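Local coordinates for E2A dna-binding protein (Human adenovirus 5, PDB 2WB0), which binds single-stranded DNA and takes part in the elongation phase of viral strand-displacement replication, unwinding the template without ATP by forming multimers, at residues T60-K65 with K297-D302; W98-A103 with V194-I199; F245-A250 with P270-F275. All blocks are in the same frame, centred on the assembly; numbering follows the deposited sequence. Where two conformers were deposited one is given.

Contact 1: T60-K65 with K297-D302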
# COMPACT_ATOMS: atom_id res chain seq x y z
N THR A 60 -13.15 2.29 -1.87
CA THR A 60 -13.21 1.74 -3.24
C THR A 60 -12.07 0.75 -3.35
O THR A 60 -10.89 1.17 -3.23
CB THR A 60 -12.99 2.82 -4.30
OG1 THR A 60 -13.89 3.89 -4.06
CG2 THR A 60 -13.28 2.25 -5.76
N PHE A 61 -12.42 -0.53 -3.48
CA PHE A 61 -11.42 -1.62 -3.44
C PHE A 61 -10.54 -1.55 -2.18
O PHE A 61 -9.28 -1.81 -2.25
CB PHE A 61 -10.44 -1.58 -4.61
CG PHE A 61 -11.08 -1.47 -5.97
CD1 PHE A 61 -12.19 -2.28 -6.34
CD2 PHE A 61 -10.62 -0.53 -6.86
CE1 PHE A 61 -12.82 -2.07 -7.64
CE2 PHE A 61 -11.18 -0.37 -8.10
CZ PHE A 61 -12.26 -1.16 -8.50
N THR A 62 -11.14 -1.23 -1.06
CA THR A 62 -10.41 -1.18 0.19
C THR A 62 -11.30 -1.89 1.18
O THR A 62 -12.50 -1.66 1.17
CB THR A 62 -10.27 0.28 0.62
OG1 THR A 62 -9.46 0.94 -0.32
CG2 THR A 62 -9.66 0.38 2.03
N SER A 63 -10.74 -2.75 2.03
CA SER A 63 -11.58 -3.37 3.06
C SER A 63 -11.67 -2.45 4.25
O SER A 63 -10.72 -1.67 4.53
CB SER A 63 -11.06 -4.71 3.49
OG SER A 63 -10.06 -4.56 4.43
N ASN A 64 -12.81 -2.48 4.93
CA ASN A 64 -13.00 -1.60 6.12
C ASN A 64 -11.91 -1.79 7.16
O ASN A 64 -11.39 -0.83 7.72
CB ASN A 64 -14.36 -1.86 6.83
CG ASN A 64 -15.60 -1.50 5.95
OD1 ASN A 64 -15.54 -0.62 5.11
ND2 ASN A 64 -16.75 -2.22 6.17
N LYS A 65 -11.54 -3.03 7.38
CA LYS A 65 -10.52 -3.39 8.36
C LYS A 65 -9.19 -2.79 7.97
O LYS A 65 -8.49 -2.22 8.83
CB LYS A 65 -10.38 -4.92 8.43
CG LYS A 65 -9.23 -5.38 9.32
CD LYS A 65 -9.08 -6.92 9.16
CE LYS A 65 -7.66 -7.42 9.38
NZ LYS A 65 -7.55 -8.91 9.10
N LYS A 297 -6.07 -5.08 2.06
CA LYS A 297 -6.53 -4.58 0.73
C LYS A 297 -6.92 -3.11 0.86
O LYS A 297 -7.84 -2.74 1.61
CB LYS A 297 -7.70 -5.36 0.12
CG LYS A 297 -8.10 -4.98 -1.34
CD LYS A 297 -9.51 -5.53 -1.69
CE LYS A 297 -9.71 -5.77 -3.21
NZ LYS A 297 -11.16 -5.53 -3.78
N ILE A 298 -6.17 -2.27 0.16
CA ILE A 298 -6.45 -0.83 0.21
C ILE A 298 -5.99 -0.18 -1.07
O ILE A 298 -4.88 -0.45 -1.54
CB ILE A 298 -5.82 -0.14 1.45
CG1 ILE A 298 -6.17 1.36 1.48
CG2 ILE A 298 -4.24 -0.45 1.52
CD1 ILE A 298 -6.11 1.92 2.98
N SER A 299 -6.82 0.72 -1.62
CA SER A 299 -6.53 1.33 -2.91
C SER A 299 -5.72 2.56 -2.58
O SER A 299 -5.80 3.09 -1.45
CB SER A 299 -7.83 1.71 -3.70
OG SER A 299 -8.59 2.70 -2.92
N ALA A 300 -4.91 3.01 -3.53
CA ALA A 300 -4.06 4.19 -3.26
C ALA A 300 -4.79 5.50 -2.83
O ALA A 300 -4.34 6.18 -1.93
CB ALA A 300 -3.09 4.48 -4.48
N PRO A 301 -5.89 5.83 -3.45
CA PRO A 301 -6.58 7.02 -2.90
C PRO A 301 -7.11 6.85 -1.50
O PRO A 301 -7.07 7.84 -0.75
CB PRO A 301 -7.74 7.27 -3.85
CG PRO A 301 -7.35 6.43 -5.15
CD PRO A 301 -6.61 5.25 -4.60
N ASP A 302 -7.61 5.64 -1.14
CA ASP A 302 -8.13 5.41 0.22
C ASP A 302 -6.96 5.41 1.16
O ASP A 302 -7.13 5.86 2.28
CB ASP A 302 -8.92 4.07 0.30
CG ASP A 302 -10.20 4.14 -0.46
OD1 ASP A 302 -10.57 5.30 -0.78
OD2 ASP A 302 -10.78 3.09 -0.79
O HOH W 1 -13.09 5.51 -2.18
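Thr62 sets its hydroxyl anti to its carbonyl carbon (chi1 -66°), and Asp302 turns CG the same way (chi1 -69°), which lets the two side chains meet across the contact. Thr62 OG1 donates to Asp302 OD2 at 2.6 Å, using the anti lone pair of that oxygen. The syn lone pair of the same oxygen takes an almost straight bond from the backbone, Thr60 N to Asp302 OD2 at 2.7 Å, so a single carboxylate oxygen grips the loop twice. The other oxygen, OD1, is joined through a water to Thr60 OG1. Thr62 OG1 also accepts from Ser299 N at 3.0 Å, while Ser299 OG donates to Thr60 O at 2.8 Å, nearly along the C=O axis. Farther along, Ser63 N binds Lys297 O, and Thr62 CG2 lies beside Ile298 CG1 at 3.7 Å. The aliphatic part of Lys297 packs against Phe61 O, with Lys297 CG 3.5 Å from it. Both Ser63 and Ser299 are N-cap residues; Ser63 OG bonds to Thr66 OG1 in the first turn of its own helix. The contact thus joins the starts of two helices, 64-83 from the all-alpha region and 300-315 from the zinc-binding region, beside edge strand 297-299, whose Ile298 is hydrogen-bonded through the backbone to Phe275 of strand 271-276.

Contact 2: W98-A103 with V194-I199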
# COMPACT_ATOMS: atom_id res chain seq x y z
N TRP A 98 7.16 6.34 -2.94
CA TRP A 98 7.89 5.87 -4.08
C TRP A 98 7.78 6.91 -5.22
O TRP A 98 6.69 7.22 -5.65
CB TRP A 98 7.38 4.49 -4.50
CG TRP A 98 7.89 4.01 -5.86
CD1 TRP A 98 9.16 4.15 -6.41
CD2 TRP A 98 7.14 3.19 -6.77
NE1 TRP A 98 9.20 3.53 -7.64
CE2 TRP A 98 7.98 2.92 -7.88
CE3 TRP A 98 5.82 2.72 -6.76
CZ2 TRP A 98 7.52 2.25 -9.02
CZ3 TRP A 98 5.35 2.00 -7.89
CH2 TRP A 98 6.23 1.77 -9.00
N LEU A 99 8.92 7.43 -5.69
CA LEU A 99 8.92 8.41 -6.78
C LEU A 99 8.83 7.56 -8.00
O LEU A 99 9.86 7.09 -8.52
CB LEU A 99 10.26 9.21 -6.80
CG LEU A 99 10.39 10.20 -8.00
CD1 LEU A 99 9.31 11.23 -7.90
CD2 LEU A 99 11.80 10.90 -7.88
N HIS A 100 7.60 7.30 -8.46
CA HIS A 100 7.39 6.15 -9.34
C HIS A 100 7.76 6.39 -10.79
O HIS A 100 8.15 5.45 -11.46
CB HIS A 100 5.92 5.68 -9.28
CG HIS A 100 4.92 6.79 -9.44
ND1 HIS A 100 4.43 7.21 -10.67
CD2 HIS A 100 4.33 7.56 -8.50
CE1 HIS A 100 3.59 8.21 -10.46
NE2 HIS A 100 3.50 8.43 -9.15
N ARG A 101 7.55 7.61 -11.30
CA ARG A 101 7.79 7.98 -12.70
C ARG A 101 7.03 7.12 -13.67
O ARG A 101 7.49 6.84 -14.80
CB ARG A 101 9.31 7.97 -13.02
CG ARG A 101 10.05 9.00 -12.20
CD ARG A 101 11.47 9.24 -12.63
NE ARG A 101 12.11 9.94 -11.52
CZ ARG A 101 13.41 10.26 -11.44
NH1 ARG A 101 14.25 9.96 -12.42
NH2 ARG A 101 13.87 10.90 -10.37
N CYS A 102 5.87 6.67 -13.23
CA CYS A 102 5.00 5.83 -14.07
C CYS A 102 3.91 6.64 -14.79
O CYS A 102 3.16 6.09 -15.62
CB CYS A 102 4.34 4.72 -13.23
SG CYS A 102 5.47 3.37 -12.80
N ALA A 103 3.83 7.93 -14.50
CA ALA A 103 2.89 8.76 -15.29
C ALA A 103 3.59 9.88 -16.02
O ALA A 103 2.93 10.87 -16.33
CB ALA A 103 1.83 9.40 -14.41
N VAL A 194 -2.92 4.02 -16.56
CA VAL A 194 -4.14 4.78 -16.14
C VAL A 194 -4.19 4.94 -14.62
O VAL A 194 -4.43 6.03 -14.13
CB VAL A 194 -5.40 4.08 -16.64
CG1 VAL A 194 -6.64 4.74 -16.01
CG2 VAL A 194 -5.50 4.21 -18.15
N ALA A 195 -3.93 3.86 -13.85
CA ALA A 195 -3.99 3.93 -12.36
C ALA A 195 -2.92 4.84 -11.72
O ALA A 195 -3.16 5.50 -10.66
CB ALA A 195 -3.85 2.48 -11.79
N PHE A 196 -1.73 4.85 -12.30
CA PHE A 196 -0.75 5.83 -11.85
C PHE A 196 -1.13 7.28 -12.22
O PHE A 196 -0.88 8.19 -11.44
CB PHE A 196 0.67 5.50 -12.34
CG PHE A 196 1.33 4.31 -11.58
CD1 PHE A 196 2.07 4.52 -10.42
CD2 PHE A 196 1.23 3.04 -12.07
CE1 PHE A 196 2.69 3.48 -9.76
CE2 PHE A 196 1.84 1.94 -11.39
CZ PHE A 196 2.58 2.20 -10.22
N LYS A 197 -1.74 7.47 -13.38
CA LYS A 197 -2.20 8.83 -13.73
C LYS A 197 -3.28 9.27 -12.76
O LYS A 197 -3.39 10.46 -12.43
CB LYS A 197 -2.77 8.85 -15.17
CG LYS A 197 -1.61 8.95 -16.22
CD LYS A 197 -2.19 8.98 -17.66
CE LYS A 197 -1.18 9.49 -18.69
NZ LYS A 197 -1.53 8.99 -20.05
N GLN A 198 -4.12 8.30 -12.36
CA GLN A 198 -5.24 8.55 -11.44
C GLN A 198 -4.71 9.02 -10.10
O GLN A 198 -5.22 10.00 -9.58
CB GLN A 198 -6.10 7.27 -11.26
CG GLN A 198 -7.47 7.48 -10.48
CD GLN A 198 -7.33 7.74 -9.00
OE1 GLN A 198 -8.22 8.39 -8.38
NE2 GLN A 198 -6.27 7.15 -8.38
N ILE A 199 -3.68 8.36 -9.55
CA ILE A 199 -3.24 8.76 -8.20
C ILE A 199 -2.56 10.14 -8.26
O ILE A 199 -2.78 11.00 -7.38
CB ILE A 199 -2.35 7.67 -7.49
CG1 ILE A 199 -2.16 8.08 -6.01
CG2 ILE A 199 -1.01 7.47 -8.18
CD1 ILE A 199 -3.53 8.17 -5.22
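Phe196 reaches out from its helix into a pocket made by Trp98, His100 and Cys102, and these three side chains carry most of the contact. Cys102 lies over one face of the ring: CB is 3.5 Å from Phe196 CG, and SG stands 4.0 Å from the ring centroid, only 8° off the normal, a sulfur-aromatic contact. Trp98 comes to the ring's edge, its CZ3 near the phenyl plane and 3.6 Å from Phe196 CE1, with the two ring planes at 85°. His100 slides past in the opposite direction and presents a face to Phe196 CD1, which is 3.6 Å from His100 ND1. The imidazole is held from its own segment: Cys102 N donates to His100 ND1 at 3.0 Å, the donor tilted slightly out of the ring plane. His100 CB rests over the centre of the Trp98 ring; from there CG stands between the backbone N and the carbonyl carbon (chi1 48°), which brings it up to the Phe196 ring. The result is a buried aromatic cluster with no hydrogen bond between the two segments.

Packing is looser toward Ala103 and Lys197, both partly exposed. There Ala103 CB meets Lys197 CG at 3.9 Å, and the extended lysine chain carries NZ onward to a salt bridge with Glu106. The cluster fastens the end of strand 95-99 and the following loop to helix 189-206. Trp98 is hydrogen-bonded through its backbone to Leu217 of the paired strand 216-220, while Phe196 also packs on Leu242 of strand 242-246 and Ile273 of strand 271-276.

Contact 3: F245-A250 with P270-F275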
# COMPACT_ATOMS: atom_id res chain seq x y z
N PHE A 245 -6.83 -1.92 -10.75
CA PHE A 245 -8.21 -2.42 -10.94
C PHE A 245 -9.02 -1.38 -11.74
O PHE A 245 -9.01 -0.21 -11.38
CB PHE A 245 -8.94 -2.57 -9.61
CG PHE A 245 -8.54 -3.78 -8.79
CD1 PHE A 245 -7.24 -4.24 -8.71
CD2 PHE A 245 -9.52 -4.42 -7.97
CE1 PHE A 245 -6.89 -5.41 -7.99
CE2 PHE A 245 -9.20 -5.54 -7.17
CZ PHE A 245 -7.85 -6.03 -7.17
N ALA A 246 -9.72 -1.80 -12.79
CA ALA A 246 -10.55 -0.87 -13.56
C ALA A 246 -11.71 -0.37 -12.73
O ALA A 246 -12.25 -1.15 -11.91
CB ALA A 246 -11.11 -1.61 -14.85
N LEU A 247 -12.08 0.89 -12.90
CA LEU A 247 -13.33 1.40 -12.34
C LEU A 247 -14.31 1.25 -13.51
O LEU A 247 -14.44 2.16 -14.34
CB LEU A 247 -13.28 2.87 -11.89
CG LEU A 247 -12.27 3.15 -10.73
CD1 LEU A 247 -12.02 4.62 -10.64
CD2 LEU A 247 -12.87 2.65 -9.46
N SER A 248 -15.00 0.13 -13.62
CA SER A 248 -15.72 -0.15 -14.90
C SER A 248 -17.04 0.62 -15.23
O SER A 248 -17.33 0.80 -16.42
CB SER A 248 -15.90 -1.66 -15.13
OG SER A 248 -14.67 -2.27 -15.43
N ASN A 249 -17.84 1.05 -14.24
CA ASN A 249 -18.98 1.93 -14.61
C ASN A 249 -18.60 3.44 -14.79
O ASN A 249 -19.42 4.27 -15.24
CB ASN A 249 -20.19 1.69 -13.67
CG ASN A 249 -20.69 0.23 -13.70
OD1 ASN A 249 -21.00 -0.35 -12.66
ND2 ASN A 249 -20.77 -0.37 -14.89
N ALA A 250 -17.34 3.79 -14.51
CA ALA A 250 -16.93 5.18 -14.38
C ALA A 250 -17.00 6.01 -15.65
O ALA A 250 -16.99 7.25 -15.57
CB ALA A 250 -15.59 5.30 -13.76
N PRO A 270 -9.88 6.08 -15.25
CA PRO A 270 -10.76 5.15 -14.51
C PRO A 270 -10.10 3.84 -14.16
O PRO A 270 -10.60 2.79 -14.54
CB PRO A 270 -11.91 4.93 -15.50
CG PRO A 270 -11.21 5.02 -16.85
CD PRO A 270 -10.22 6.14 -16.69
N ALA A 271 -9.03 3.88 -13.35
CA ALA A 271 -8.42 2.64 -12.79
C ALA A 271 -7.71 3.07 -11.51
O ALA A 271 -7.19 4.20 -11.44
CB ALA A 271 -7.38 1.97 -13.77
N LEU A 272 -7.77 2.22 -10.48
CA LEU A 272 -7.11 2.49 -9.22
C LEU A 272 -5.94 1.53 -9.01
O LEU A 272 -6.03 0.36 -9.34
CB LEU A 272 -8.09 2.26 -8.06
CG LEU A 272 -8.92 3.46 -7.60
CD1 LEU A 272 -9.01 4.72 -8.48
CD2 LEU A 272 -9.99 3.23 -6.58
N ILE A 273 -4.88 2.03 -8.38
CA ILE A 273 -3.81 1.15 -7.88
C ILE A 273 -4.41 0.53 -6.60
O ILE A 273 -4.92 1.25 -5.73
CB ILE A 273 -2.57 2.00 -7.45
CG1 ILE A 273 -1.90 2.61 -8.69
CG2 ILE A 273 -1.62 1.16 -6.46
CD1 ILE A 273 -0.72 3.60 -8.40
N VAL A 274 -4.31 -0.78 -6.46
CA VAL A 274 -4.79 -1.42 -5.29
C VAL A 274 -3.66 -2.27 -4.66
O VAL A 274 -3.04 -3.07 -5.35
CB VAL A 274 -5.97 -2.36 -5.63
CG1 VAL A 274 -6.42 -3.10 -4.39
CG2 VAL A 274 -7.16 -1.58 -6.26
N PHE A 275 -3.43 -2.11 -3.34
CA PHE A 275 -2.43 -2.80 -2.60
C PHE A 275 -3.08 -3.99 -1.88
O PHE A 275 -4.09 -3.78 -1.19
CB PHE A 275 -1.78 -1.87 -1.54
CG PHE A 275 -1.13 -0.63 -2.14
CD1 PHE A 275 0.01 -0.74 -2.97
CD2 PHE A 275 -1.68 0.62 -1.88
CE1 PHE A 275 0.58 0.41 -3.54
CE2 PHE A 275 -1.11 1.78 -2.45
CZ PHE A 275 0.03 1.65 -3.25
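Phe245 and Leu272 form a hydrogen-bonded pair of an antiparallel beta-sheet, in which strand 242-246 is an edge and strand 271-276 the centre. Phe245 N donates to Leu272 O at 2.8 Å, and Leu272 N returns a bond to Phe245 O at 2.9 Å. The next pair, Ala246 with Ala271, is non-hydrogen-bonded and draws the backbones close; Ala271 CA lies 3.2 Å from Phe245 O in a CA-H...O contact. Beyond it the chain of Leu247 leaves the strand, yet Leu247 N still reaches Pro270 O at 2.9 Å, standing well above the carbonyl plane.

Along the Phe245 side chain the partner is Val274. CB lies within van der Waals distance of Val274 CG2 and is also met by Phe61 CE2, from the loop before helix 64-83. At CG and CD1 the same valine methyl comes nearest, 3.6 Å from Phe245 CD1, while CD2 touches it more loosely. CE1, farther out, meets Val274 CB instead, and at the tip Phe245 CZ is 4.3 Å from Val274 CG1. The CG2 methyl therefore sits over one face of the ring, displaced toward its rim, in a CH-pi contact 24° off the normal. With CG1 anti to the backbone N (chi1 177°), Val274 CG2 lies anti to the carbonyl carbon, beside N, and is the branch that meets this face.

Leu247 begins a type I turn that runs to Ala250 and is closed by a weak bond from Ala250 N to Leu247 O. The turn brings Ala250 CB to 4.1 Å from Pro270 CB. From the same end of the segment, the Leu247 side chain crosses that of Leu272 obliquely, with Leu247 CD1 3.7 Å from Leu272 CD1.

Overall arrangement
Contact 2 is the most buried of the three; it has no hydrogen bond between its segments and relies on aromatic and sulfur-aromatic packing, whereas contacts 1 and 3 are partly buried and hydrogen-bonded. Those bonds differ in kind: contact 3 pairs backbones within a sheet, with apolar side chains joining it too, while contact 1 relies mainly on hydroxyls and a carboxylate at two helix starts. Contacts 1 and 3 reach the same three-stranded sheet, linked where Ala300 N meets Ile273 O and Ile298 O meets Phe275 N. Helix 189-206 of contact 2 packs on this sheet through Phe196 on Ile273 and on helix 300-315 through Ile199 on Ala300. Along the chain, contacts 2 and 3 follow one another inside the long loop closed by contact 1.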